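Local coordinates for group II chitinase (Ostrinia furnacalis, PDB 6JAW), which is a glycoside hydrolase family 18 domain of a longer protein and probably hydrolyses chitin as an endochitinase, with a morpholine-bearing naphthalimide bound here, at residues Leu9-Thr14 with Trp346-Asp351; Thr197-Gly202 with Pro249-Ser254; Glu326-Lys331 with Asn366-Glu371. One frame throughout, in Å; residues are numbered along the deposited sequence.

Interaction 1 of 3, residues Leu9-Thr14 with Trp346-Asp351; sequences LVCYYT and WALDLD. With BBO (2-[3-(morpholin-4-yl)propyl]-1H-benzo[de]isoquinoline-1,3(2H)-dione), chain B.
Y12 lies against the six-membered ring of W346, neither stacked nor edge-to-face: the planes meet at 44° and the centroids are 5.4 Å apart. The nearest atoms are Y12 CD2 and W346 CZ3, 3.5 Å apart, with the tyrosine carbon at the tryptophan's edge. This is the dense end of the contact. T14 CG2 approaches the same ring obliquely, 3.8 Å from W346 CZ2, while C11 CB, backed by the C11-C36 disulfide, presses on L348 CG at 3.7 Å. Between these apolar patches the backbone is tied by L348 N to Y12 O at 2.9 Å, almost perfectly straight at 178°. Strand 8-14 is the first strand of the (β/α)8 barrel and 342-346 the last; a cis peptide joins W346 to A347, the non-proline cis bond well known at this tryptophan in family 18, and one face of the indole is turned to the morpholine of the bound BBO. The OH of Y12 reaches D124 of the family signature DxxDxDxE. The looser end is polar and watered. With OG1 placed between the backbone N and the carbonyl carbon (chi1 68°), T14 donates to D349 OD1 at 2.8 Å, coming from above the carboxylate plane. One water sits 3.0 Å from T14 OG1 and another 2.9 Å from T14 N, both also beside the D349 carboxylate, whose OD2 pairs with R20.

Interaction 2 of 3, residues Thr197-Gly202 with Pro249-Ser254; sequences TYDYHG and PMYGQS. With BBO (2-[3-(morpholin-4-yl)propyl]-1H-benzo[de]isoquinoline-1,3(2H)-dione), chain B.
D199 meets both Y251 and Q253 where the loop after strand 192-195 faces strand 244-257, at the mouth of the family 18 (β/α)8 barrel; it closes the MxYD sequence characteristic of many chitinases of this family. The side chain can be followed outward. CB packs against the bound BBO, 3.9 Å from its O01. CG lies anti to the carbonyl carbon (chi1 -68°), which sends the carboxylate toward the strand. There OD1 is gripped twice, by Y251 OH at 2.6 Å and by Q253 NE2 at 2.8 Å, the two donors arriving from opposite faces of the carboxylate plane. Two bonds of this kind fix the rotation of the group, and the amide plane of Q253 stands 79° from it. OD2 turns to the ligand and accepts from the morpholine N02, at a separation of 2.4 Å that is too short to be taken literally. Y251, stacked on F284, also brings its OH to 3.1 Å from Y198 CD1, while Y198 CB rests on P249 CG at 3.9 Å. Beyond, the bend at chi2 (-80°) turns the amide of Q253 back to D199, while its CG lies 3.4 Å from H201 O, a buried carbonyl oxygen with no polar partner in the model.

Interaction 3 of 3, residues Glu326-Lys331 with Asn366-Glu371; sequences EIIKKK and NAIKTE
I328 CG2 and I368 CG1 make the innermost contact, 3.4 Å apart and thus closer than two aliphatic carbons usually settle. The same methyl touches A367 CB at 4.1 Å, so one branch of I328 is set against two successive residues of helix 363-373. K329 flanks this apolar spot on the side nearer the solvent. Its chain runs extended until chi4, where a bend (-47°) turns NZ in over helix 363-373, making a weak hydrogen bond of 3.2 Å to A367 O. That carbonyl already accepts from E371 N within its own helix, so the lysine is a second, looser partner. A long salt bridge joins K329 NZ to E371 OE2 at 3.8 Å. E371 is bent at chi2 (55°), and its CG lies 3.8 Å from K329 O, the two side chains crossing at about a right angle, with OE2 near the lysine's CG and CD.

The next shell sets these groups in place. E371 OE1 receives a weak hydrogen bond from N333, which also bonds to K329 O, and V332 packs against both I368 and E371. Underneath, I328 rests on M250 and I368 on M248, both from strand 244-257, while K331 pairs with D323 on another side of its helix.

The axes of segments 326-331 and 366-371 approach to 9.0 Å and cross at -36°, their directions more nearly parallel than opposed. Such side-by-side outer helices, seated on the strands they surround, are the cladding of a TIM barrel, here the (β/α)8 domain of a family 18 chitinase.

The three contacts form a path from ligand site to barrel exterior. Interactions 1 and 2, with centres about 14 Å apart, both face BBO: W346 and Y251 each turn a ring face to its morpholine while the carboxylate of D199 lies at its nitrogen. They join through the backbone as well, W346 O lying 2.7 Å from M250 N in a probable hydrogen bond. M250 then points the other way, its CE 3.9 Å from I328 CD1, linking interactions 2 and 3, whose centres are about 17 Å apart. Interaction 3 meets interaction 1 at L9 CD1 and I368 CG2, 3.7 Å apart, behind the strands and away from the ligand.

Interaction 1 of 3, residues Leu9-Thr14 with Trp346-Asp351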
loop_
_atom_site.group_PDB
_atom_site.type_symbol
_atom_site.label_atom_id
_atom_site.label_comp_id
_atom_site.label_asym_id
_atom_site.label_seq_id
_atom_site.Cartn_x
_atom_site.Cartn_y
_atom_site.Cartn_z
ATOM N N LEU A 9 -2.719 12.143 3.800
ATOM C CA LEU A 9 -2.670 11.451 2.517
ATOM C C LEU A 9 -1.261 10.892 2.433
ATOM O O LEU A 9 -0.308 11.628 2.159
ATOM C CB LEU A 9 -2.985 12.385 1.356
ATOM C CG LEU A 9 -3.725 11.736 0.182
ATOM C CD1 LEU A 9 -4.053 12.763 -0.889
ATOM C CD2 LEU A 9 -2.923 10.602 -0.410
ATOM N N VAL A 10 -1.130 9.605 2.717
ATOM C CA VAL A 10 0.165 8.944 2.767
ATOM C C VAL A 10 0.451 8.344 1.398
ATOM O O VAL A 10 -0.305 7.498 0.912
ATOM C CB VAL A 10 0.185 7.867 3.857
ATOM C CG1 VAL A 10 1.542 7.211 3.904
ATOM C CG2 VAL A 10 -0.180 8.491 5.210
ATOM N N CYS A 11 1.534 8.785 0.769
ATOM C CA CYS A 11 1.880 8.368 -0.585
ATOM C C CYS A 11 3.122 7.497 -0.537
ATOM O O CYS A 11 4.167 7.928 -0.037
ATOM C CB CYS A 11 2.137 9.571 -1.490
ATOM S SG CYS A 11 0.775 10.736 -1.690
ATOM N N TYR A 12 3.026 6.292 -1.080
ATOM C CA TYR A 12 4.182 5.417 -1.139
ATOM C C TYR A 12 4.991 5.726 -2.389
ATOM O O TYR A 12 4.453 5.785 -3.502
ATOM C CB TYR A 12 3.768 3.948 -1.093
ATOM C CG TYR A 12 3.651 3.449 0.333
ATOM C CD1 TYR A 12 2.512 3.709 1.086
ATOM C CD2 TYR A 12 4.693 2.759 0.940
ATOM C CE1 TYR A 12 2.403 3.275 2.398
ATOM C CE2 TYR A 12 4.589 2.314 2.254
ATOM C CZ TYR A 12 3.441 2.580 2.976
ATOM O OH TYR A 12 3.322 2.157 4.282
ATOM N N TYR A 13 6.270 5.989 -2.182
ATOM C CA TYR A 13 7.247 6.112 -3.247
ATOM C C TYR A 13 8.034 4.812 -3.314
ATOM O O TYR A 13 8.412 4.255 -2.279
ATOM C CB TYR A 13 8.189 7.292 -2.989
ATOM C CG TYR A 13 9.339 7.352 -3.963
ATOM C CD1 TYR A 13 9.212 8.024 -5.171
ATOM C CD2 TYR A 13 10.549 6.730 -3.680
ATOM C CE1 TYR A 13 10.258 8.069 -6.073
ATOM C CE2 TYR A 13 11.595 6.767 -4.573
ATOM C CZ TYR A 13 11.444 7.440 -5.766
ATOM O OH TYR A 13 12.488 7.481 -6.654
ATOM N N THR A 14 8.276 4.318 -4.525
ATOM C CA THR A 14 9.015 3.078 -4.710
ATOM C C THR A 14 10.280 3.369 -5.504
ATOM O O THR A 14 10.226 4.023 -6.551
ATOM C CB THR A 14 8.150 2.019 -5.403
ATOM O OG1 THR A 14 7.887 2.414 -6.755
ATOM C CG2 THR A 14 6.813 1.858 -4.657
ATOM N N TRP A 346 -0.961 3.291 -2.934
ATOM C CA TRP A 346 0.100 2.485 -3.512
ATOM C C TRP A 346 -0.132 2.493 -5.015
ATOM O O TRP A 346 -1.088 1.873 -5.489
ATOM C CB TRP A 346 0.079 1.050 -2.977
ATOM C CG TRP A 346 1.225 0.290 -3.522
ATOM C CD1 TRP A 346 1.300 -0.326 -4.741
ATOM C CD2 TRP A 346 2.504 0.129 -2.910
ATOM N NE1 TRP A 346 2.545 -0.878 -4.913
ATOM C CE2 TRP A 346 3.303 -0.616 -3.801
ATOM C CE3 TRP A 346 3.049 0.531 -1.689
ATOM C CZ2 TRP A 346 4.617 -0.967 -3.508
ATOM C CZ3 TRP A 346 4.357 0.185 -1.402
ATOM C CH2 TRP A 346 5.124 -0.558 -2.306
ATOM N N ALA A 347 0.706 3.200 -5.773
ATOM C CA ALA A 347 1.812 4.016 -5.290
ATOM C C ALA A 347 1.917 5.220 -6.229
ATOM O O ALA A 347 1.251 5.251 -7.266
ATOM C CB ALA A 347 3.120 3.219 -5.273
ATOM N N LEU A 348 2.753 6.199 -5.871
ATOM C CA LEU A 348 2.834 7.439 -6.641
ATOM C C LEU A 348 3.070 7.168 -8.121
ATOM O O LEU A 348 2.436 7.782 -8.989
ATOM C CB LEU A 348 3.955 8.322 -6.086
ATOM C CG LEU A 348 3.646 9.115 -4.814
ATOM C CD1 LEU A 348 4.916 9.613 -4.147
ATOM C CD2 LEU A 348 2.713 10.281 -5.133
ATOM N N ASP A 349 3.965 6.236 -8.423
ATOM C CA ASP A 349 4.444 5.998 -9.776
ATOM C C ASP A 349 3.467 5.212 -10.631
ATOM O O ASP A 349 3.755 4.976 -11.809
ATOM C CB ASP A 349 5.761 5.232 -9.713
ATOM C CG ASP A 349 5.680 4.052 -8.763
ATOM O OD1 ASP A 349 5.877 4.248 -7.538
ATOM O OD2 ASP A 349 5.374 2.939 -9.233
ATOM N N LEU A 350 2.341 4.779 -10.074
ATOM C CA LEU A 350 1.402 3.965 -10.828
ATOM C C LEU A 350 0.178 4.741 -11.298
ATOM O O LEU A 350 -0.503 4.286 -12.220
ATOM C CB LEU A 350 0.967 2.757 -9.992
ATOM C CG LEU A 350 2.128 1.891 -9.492
ATOM C CD1 LEU A 350 1.664 0.905 -8.422
ATOM C CD2 LEU A 350 2.780 1.150 -10.653
ATOM N N ASP A 351 -0.113 5.886 -10.690
ATOM C CA ASP A 351 -1.121 6.801 -11.206
ATOM C C ASP A 351 -0.657 7.343 -12.562
ATOM O O ASP A 351 0.495 7.180 -12.961
ATOM C CB ASP A 351 -1.343 7.927 -10.193
ATOM C CG ASP A 351 -2.651 8.695 -10.389
ATOM O OD1 ASP A 351 -3.469 8.382 -11.284
ATOM O OD2 ASP A 351 -2.847 9.650 -9.609
HETATM C C10 BBO B . -1.757 -13.196 -1.419
HETATM C C13 BBO B . 0.097 -9.000 -3.363
HETATM C C15 BBO B . 1.806 -7.176 -3.106
HETATM C C17 BBO B . 1.111 -3.734 -4.160
HETATM C C01 BBO B . -1.850 -14.583 -1.383
HETATM C C02 BBO B . -1.114 -15.369 -2.278
HETATM C C03 BBO B . -0.277 -14.762 -3.213
HETATM C C04 BBO B . 0.480 -15.510 -4.129
HETATM C C05 BBO B . 1.303 -14.843 -5.048
HETATM C C06 BBO B . 1.391 -13.469 -5.075
HETATM C C07 BBO B . 0.654 -12.750 -4.185
HETATM C C08 BBO B . -0.184 -13.381 -3.248
HETATM C C09 BBO B . -0.931 -12.605 -2.345
HETATM C C11 BBO B . -0.829 -11.085 -2.378
HETATM C C12 BBO B . 0.754 -11.235 -4.219
HETATM C C14 BBO B . 1.105 -8.353 -2.412
HETATM C C16 BBO B . 1.196 -4.880 -3.141
HETATM C C18 BBO B . 2.021 -5.310 -5.666
HETATM C C19 BBO B . 0.948 -6.253 -5.139
HETATM N N01 BBO B . 0.015 -10.449 -3.310
HETATM N N02 BBO B . 0.879 -6.205 -3.678
HETATM O O01 BBO B . -1.567 -10.322 -1.478
HETATM O O02 BBO B . 1.590 -10.628 -5.156
HETATM O O03 BBO B . 1.658 -3.985 -5.429
HETATM O O HOH W 1 5.843 0.732 -8.159
HETATM O O HOH W 2 7.206 6.054 -6.569
#

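Interaction 2 of 3, residues Thr197-Gly202 with Pro249-Ser254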
loop_
_atom_site.group_PDB
_atom_site.type_symbol
_atom_site.label_atom_id
_atom_site.label_comp_id
_atom_site.label_asym_id
_atom_site.label_seq_id
_atom_site.Cartn_x
_atom_site.Cartn_y
_atom_site.Cartn_z
ATOM N N THR A 197 -5.865 -2.005 2.262
ATOM C CA THR A 197 -7.179 -2.446 1.795
ATOM C C THR A 197 -7.180 -2.606 0.272
ATOM O O THR A 197 -7.901 -1.930 -0.458
ATOM C CB THR A 197 -8.259 -1.469 2.247
ATOM O OG1 THR A 197 -7.771 -0.129 2.123
ATOM C CG2 THR A 197 -8.658 -1.716 3.711
ATOM N N TYR A 198 -6.336 -3.519 -0.197
ATOM C CA TYR A 198 -6.259 -3.878 -1.608
ATOM C C TYR A 198 -5.592 -5.243 -1.701
ATOM O O TYR A 198 -5.175 -5.817 -0.692
ATOM C CB TYR A 198 -5.510 -2.827 -2.438
ATOM C CG TYR A 198 -4.240 -2.310 -1.810
ATOM C CD1 TYR A 198 -3.080 -3.078 -1.798
ATOM C CD2 TYR A 198 -4.197 -1.046 -1.236
ATOM C CE1 TYR A 198 -1.916 -2.604 -1.223
ATOM C CE2 TYR A 198 -3.035 -0.560 -0.661
ATOM C CZ TYR A 198 -1.899 -1.341 -0.657
ATOM O OH TYR A 198 -0.743 -0.856 -0.087
ATOM N N ASP A 199 -5.510 -5.762 -2.926
ATOM C CA ASP A 199 -5.078 -7.137 -3.178
ATOM C C ASP A 199 -5.941 -8.145 -2.430
ATOM O O ASP A 199 -5.454 -9.191 -1.993
ATOM C CB ASP A 199 -3.605 -7.340 -2.821
ATOM C CG ASP A 199 -2.680 -6.590 -3.742
ATOM O OD1 ASP A 199 -3.124 -6.161 -4.831
ATOM O OD2 ASP A 199 -1.515 -6.408 -3.359
ATOM N N TYR A 200 -7.227 -7.842 -2.261
ATOM C CA TYR A 200 -8.142 -8.865 -1.771
ATOM C C TYR A 200 -8.235 -10.029 -2.745
ATOM O O TYR A 200 -8.503 -11.165 -2.337
ATOM C CB TYR A 200 -9.530 -8.276 -1.552
ATOM C CG TYR A 200 -9.626 -7.342 -0.379
ATOM C CD1 TYR A 200 -9.771 -7.833 0.909
ATOM C CD2 TYR A 200 -9.574 -5.966 -0.558
ATOM C CE1 TYR A 200 -9.874 -6.976 1.990
ATOM C CE2 TYR A 200 -9.679 -5.100 0.514
ATOM C CZ TYR A 200 -9.831 -5.612 1.784
ATOM O OH TYR A 200 -9.931 -4.757 2.860
ATOM N N HIS A 201 -8.033 -9.765 -4.031
ATOM C CA HIS A 201 -8.166 -10.780 -5.060
ATOM C C HIS A 201 -7.069 -10.589 -6.091
ATOM O O HIS A 201 -6.622 -9.469 -6.347
ATOM C CB HIS A 201 -9.548 -10.725 -5.726
ATOM C CG HIS A 201 -10.678 -10.980 -4.780
ATOM N ND1 HIS A 201 -10.892 -12.207 -4.190
ATOM C CD2 HIS A 201 -11.639 -10.156 -4.296
ATOM C CE1 HIS A 201 -11.943 -12.132 -3.393
ATOM N NE2 HIS A 201 -12.415 -10.899 -3.440
ATOM N N GLY A 202 -6.635 -11.701 -6.663
ATOM C CA GLY A 202 -5.621 -11.686 -7.697
ATOM C C GLY A 202 -5.509 -13.059 -8.319
ATOM O O GLY A 202 -6.268 -13.970 -7.983
ATOM N N PRO A 249 -5.530 1.421 -4.146
ATOM C CA PRO A 249 -4.563 0.981 -5.156
ATOM C C PRO A 249 -4.583 1.871 -6.393
ATOM O O PRO A 249 -5.644 2.228 -6.917
ATOM C CB PRO A 249 -5.040 -0.440 -5.490
ATOM C CG PRO A 249 -6.528 -0.383 -5.271
ATOM C CD PRO A 249 -6.758 0.602 -4.143
ATOM N N MET A 250 -3.386 2.238 -6.853
ATOM C CA MET A 250 -3.204 2.952 -8.109
ATOM C C MET A 250 -2.919 1.998 -9.262
ATOM O O MET A 250 -2.305 2.395 -10.259
ATOM C CB MET A 250 -2.066 3.971 -7.985
ATOM C CG MET A 250 -2.162 4.907 -6.788
ATOM S SD MET A 250 -3.378 6.211 -7.001
ATOM C CE MET A 250 -4.747 5.531 -6.061
ATOM N N TYR A 251 -3.335 0.748 -9.129
ATOM C CA TYR A 251 -2.995 -0.300 -10.070
ATOM C C TYR A 251 -4.144 -1.289 -10.105
ATOM O O TYR A 251 -5.070 -1.233 -9.294
ATOM C CB TYR A 251 -1.698 -1.014 -9.674
ATOM C CG TYR A 251 -1.843 -1.756 -8.364
ATOM C CD1 TYR A 251 -1.630 -1.105 -7.155
ATOM C CD2 TYR A 251 -2.229 -3.091 -8.334
ATOM C CE1 TYR A 251 -1.777 -1.772 -5.951
ATOM C CE2 TYR A 251 -2.381 -3.765 -7.137
ATOM C CZ TYR A 251 -2.151 -3.097 -5.950
ATOM O OH TYR A 251 -2.296 -3.747 -4.749
ATOM N N GLY A 252 -4.058 -2.228 -11.034
ATOM C CA GLY A 252 -5.057 -3.264 -11.161
ATOM C C GLY A 252 -4.415 -4.634 -11.090
ATOM O O GLY A 252 -3.232 -4.800 -11.392
ATOM N N GLN A 253 -5.200 -5.616 -10.659
ATOM C CA GLN A 253 -4.794 -7.010 -10.716
ATOM C C GLN A 253 -5.342 -7.589 -12.008
ATOM O O GLN A 253 -6.533 -7.446 -12.302
ATOM C CB GLN A 253 -5.309 -7.800 -9.509
ATOM C CG GLN A 253 -4.608 -7.470 -8.186
ATOM C CD GLN A 253 -3.260 -8.159 -8.026
ATOM O OE1 GLN A 253 -2.913 -9.071 -8.780
ATOM N NE2 GLN A 253 -2.496 -7.726 -7.030
ATOM N N SER A 254 -4.470 -8.206 -12.788
ATOM C CA SER A 254 -4.837 -8.681 -14.109
ATOM C C SER A 254 -4.845 -10.202 -14.124
ATOM O O SER A 254 -4.171 -10.858 -13.325
ATOM C CB SER A 254 -3.881 -8.140 -15.174
ATOM O OG SER A 254 -2.579 -8.657 -14.976
HETATM C C10 BBO B . -1.757 -13.196 -1.419
HETATM C C13 BBO B . 0.097 -9.000 -3.363
HETATM C C15 BBO B . 1.806 -7.176 -3.106
HETATM C C17 BBO B . 1.111 -3.734 -4.160
HETATM C C01 BBO B . -1.850 -14.583 -1.383
HETATM C C02 BBO B . -1.114 -15.369 -2.278
HETATM C C03 BBO B . -0.277 -14.762 -3.213
HETATM C C04 BBO B . 0.480 -15.510 -4.129
HETATM C C05 BBO B . 1.303 -14.843 -5.048
HETATM C C06 BBO B . 1.391 -13.469 -5.075
HETATM C C07 BBO B . 0.654 -12.750 -4.185
HETATM C C08 BBO B . -0.184 -13.381 -3.248
HETATM C C09 BBO B . -0.931 -12.605 -2.345
HETATM C C11 BBO B . -0.829 -11.085 -2.378
HETATM C C12 BBO B . 0.754 -11.235 -4.219
HETATM C C14 BBO B . 1.105 -8.353 -2.412
HETATM C C16 BBO B . 1.196 -4.880 -3.141
HETATM C C18 BBO B . 2.021 -5.310 -5.666
HETATM C C19 BBO B . 0.948 -6.253 -5.139
HETATM N N01 BBO B . 0.015 -10.449 -3.310
HETATM N N02 BBO B . 0.879 -6.205 -3.678
HETATM O O01 BBO B . -1.567 -10.322 -1.478
HETATM O O02 BBO B . 1.590 -10.628 -5.156
HETATM O O03 BBO B . 1.658 -3.985 -5.429
#

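Interaction 3 of 3, residues Glu326-Lys331 with Asn366-Glu371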
loop_
_atom_site.group_PDB
_atom_site.type_symbol
_atom_site.label_atom_id
_atom_site.label_comp_id
_atom_site.label_asym_id
_atom_site.label_seq_id
_atom_site.Cartn_x
_atom_site.Cartn_y
_atom_site.Cartn_z
ATOM N N GLU A 326 -14.286 7.418 -10.006
ATOM C CA GLU A 326 -15.602 7.388 -9.375
ATOM C C GLU A 326 -15.577 6.596 -8.072
ATOM O O GLU A 326 -16.028 7.086 -7.031
ATOM C CB GLU A 326 -16.635 6.814 -10.345
ATOM C CG GLU A 326 -18.041 6.802 -9.777
ATOM C CD GLU A 326 -19.081 6.338 -10.782
ATOM O OE1 GLU A 326 -20.011 7.120 -11.080
ATOM O OE2 GLU A 326 -18.971 5.192 -11.270
ATOM N N ILE A 327 -15.050 5.368 -8.103
ATOM C CA ILE A 327 -15.024 4.569 -6.881
ATOM C C ILE A 327 -14.062 5.174 -5.867
ATOM O O ILE A 327 -14.249 5.028 -4.651
ATOM C CB ILE A 327 -14.668 3.101 -7.186
ATOM C CG1 ILE A 327 -14.989 2.208 -5.983
ATOM C CG2 ILE A 327 -13.192 2.962 -7.546
ATOM C CD1 ILE A 327 -16.475 2.105 -5.657
ATOM N N ILE A 328 -13.032 5.874 -6.336
ATOM C CA ILE A 328 -12.087 6.492 -5.416
ATOM C C ILE A 328 -12.766 7.601 -4.623
ATOM O O ILE A 328 -12.548 7.742 -3.413
ATOM C CB ILE A 328 -10.859 6.999 -6.188
ATOM C CG1 ILE A 328 -9.838 5.867 -6.345
ATOM C CG2 ILE A 328 -10.264 8.213 -5.507
ATOM C CD1 ILE A 328 -8.517 6.319 -6.880
ATOM N N LYS A 329 -13.627 8.384 -5.276
ATOM C CA LYS A 329 -14.372 9.399 -4.539
ATOM C C LYS A 329 -15.320 8.754 -3.536
ATOM O O LYS A 329 -15.508 9.270 -2.426
ATOM C CB LYS A 329 -15.120 10.306 -5.512
ATOM C CG LYS A 329 -14.167 11.224 -6.263
ATOM C CD LYS A 329 -14.878 12.145 -7.233
ATOM C CE LYS A 329 -13.882 13.122 -7.856
ATOM N NZ LYS A 329 -12.992 13.765 -6.826
ATOM N N LYS A 330 -15.909 7.614 -3.899
ATOM C CA LYS A 330 -16.730 6.873 -2.945
ATOM C C LYS A 330 -15.895 6.399 -1.758
ATOM O O LYS A 330 -16.340 6.463 -0.606
ATOM C CB LYS A 330 -17.397 5.689 -3.648
ATOM C CG LYS A 330 -18.438 4.961 -2.820
ATOM C CD LYS A 330 -19.801 5.613 -2.953
ATOM C CE LYS A 330 -20.853 4.848 -2.163
ATOM N NZ LYS A 330 -20.983 3.436 -2.619
ATOM N N LYS A 331 -14.675 5.931 -2.015
ATOM C CA LYS A 331 -13.834 5.453 -0.924
ATOM C C LYS A 331 -13.407 6.594 -0.012
ATOM O O LYS A 331 -13.360 6.430 1.213
ATOM C CB LYS A 331 -12.619 4.723 -1.486
ATOM C CG LYS A 331 -12.954 3.352 -2.046
ATOM C CD LYS A 331 -11.716 2.669 -2.603
ATOM C CE LYS A 331 -12.036 1.243 -3.029
ATOM N NZ LYS A 331 -10.812 0.460 -3.371
ATOM N N ASN A 366 -5.355 13.222 -7.582
ATOM C CA ASN A 366 -6.092 14.478 -7.517
ATOM C C ASN A 366 -7.538 14.262 -7.098
ATOM O O ASN A 366 -8.106 15.107 -6.396
ATOM C CB ASN A 366 -6.031 15.201 -8.859
ATOM C CG ASN A 366 -4.855 16.146 -8.941
ATOM O OD1 ASN A 366 -4.804 17.138 -8.218
ATOM N ND2 ASN A 366 -3.896 15.842 -9.814
ATOM N N ALA A 367 -8.146 13.144 -7.502
ATOM C CA ALA A 367 -9.512 12.852 -7.074
ATOM C C ALA A 367 -9.575 12.637 -5.569
ATOM O O ALA A 367 -10.518 13.088 -4.908
ATOM C CB ALA A 367 -10.048 11.620 -7.805
ATOM N N ILE A 368 -8.582 11.932 -5.012
ATOM C CA ILE A 368 -8.526 11.737 -3.568
ATOM C C ILE A 368 -8.387 13.074 -2.864
ATOM O O ILE A 368 -9.124 13.379 -1.921
ATOM C CB ILE A 368 -7.369 10.794 -3.195
ATOM C CG1 ILE A 368 -7.669 9.373 -3.656
ATOM C CG2 ILE A 368 -7.126 10.837 -1.693
ATOM C CD1 ILE A 368 -6.471 8.474 -3.701
ATOM N N LYS A 369 -7.432 13.892 -3.317
ATOM C CA LYS A 369 -7.177 15.176 -2.675
ATOM C C LYS A 369 -8.416 16.056 -2.716
ATOM O O LYS A 369 -8.808 16.651 -1.706
ATOM C CB LYS A 369 -5.998 15.874 -3.358
ATOM C CG LYS A 369 -5.859 17.343 -2.991
ATOM C CD LYS A 369 -4.734 18.008 -3.770
ATOM C CE LYS A 369 -4.606 19.488 -3.413
ATOM N NZ LYS A 369 -3.471 20.120 -4.143
ATOM N N THR A 370 -9.050 16.139 -3.885
ATOM C CA THR A 370 -10.226 16.983 -4.035
ATOM C C THR A 370 -11.345 16.542 -3.108
ATOM O O THR A 370 -11.985 17.375 -2.456
ATOM C CB THR A 370 -10.689 16.952 -5.485
ATOM O OG1 THR A 370 -9.687 17.574 -6.294
ATOM C CG2 THR A 370 -12.024 17.679 -5.644
ATOM N N GLU A 371 -11.582 15.234 -3.018
ATOM C CA GLU A 371 -12.643 14.748 -2.149
ATOM C C GLU A 371 -12.290 14.925 -0.673
ATOM O O GLU A 371 -13.175 15.219 0.139
ATOM C CB GLU A 371 -12.950 13.287 -2.482
ATOM C CG GLU A 371 -14.342 12.842 -2.062
ATOM C CD GLU A 371 -15.435 13.734 -2.634
ATOM O OE1 GLU A 371 -16.314 14.168 -1.856
ATOM O OE2 GLU A 371 -15.409 14.006 -3.855
#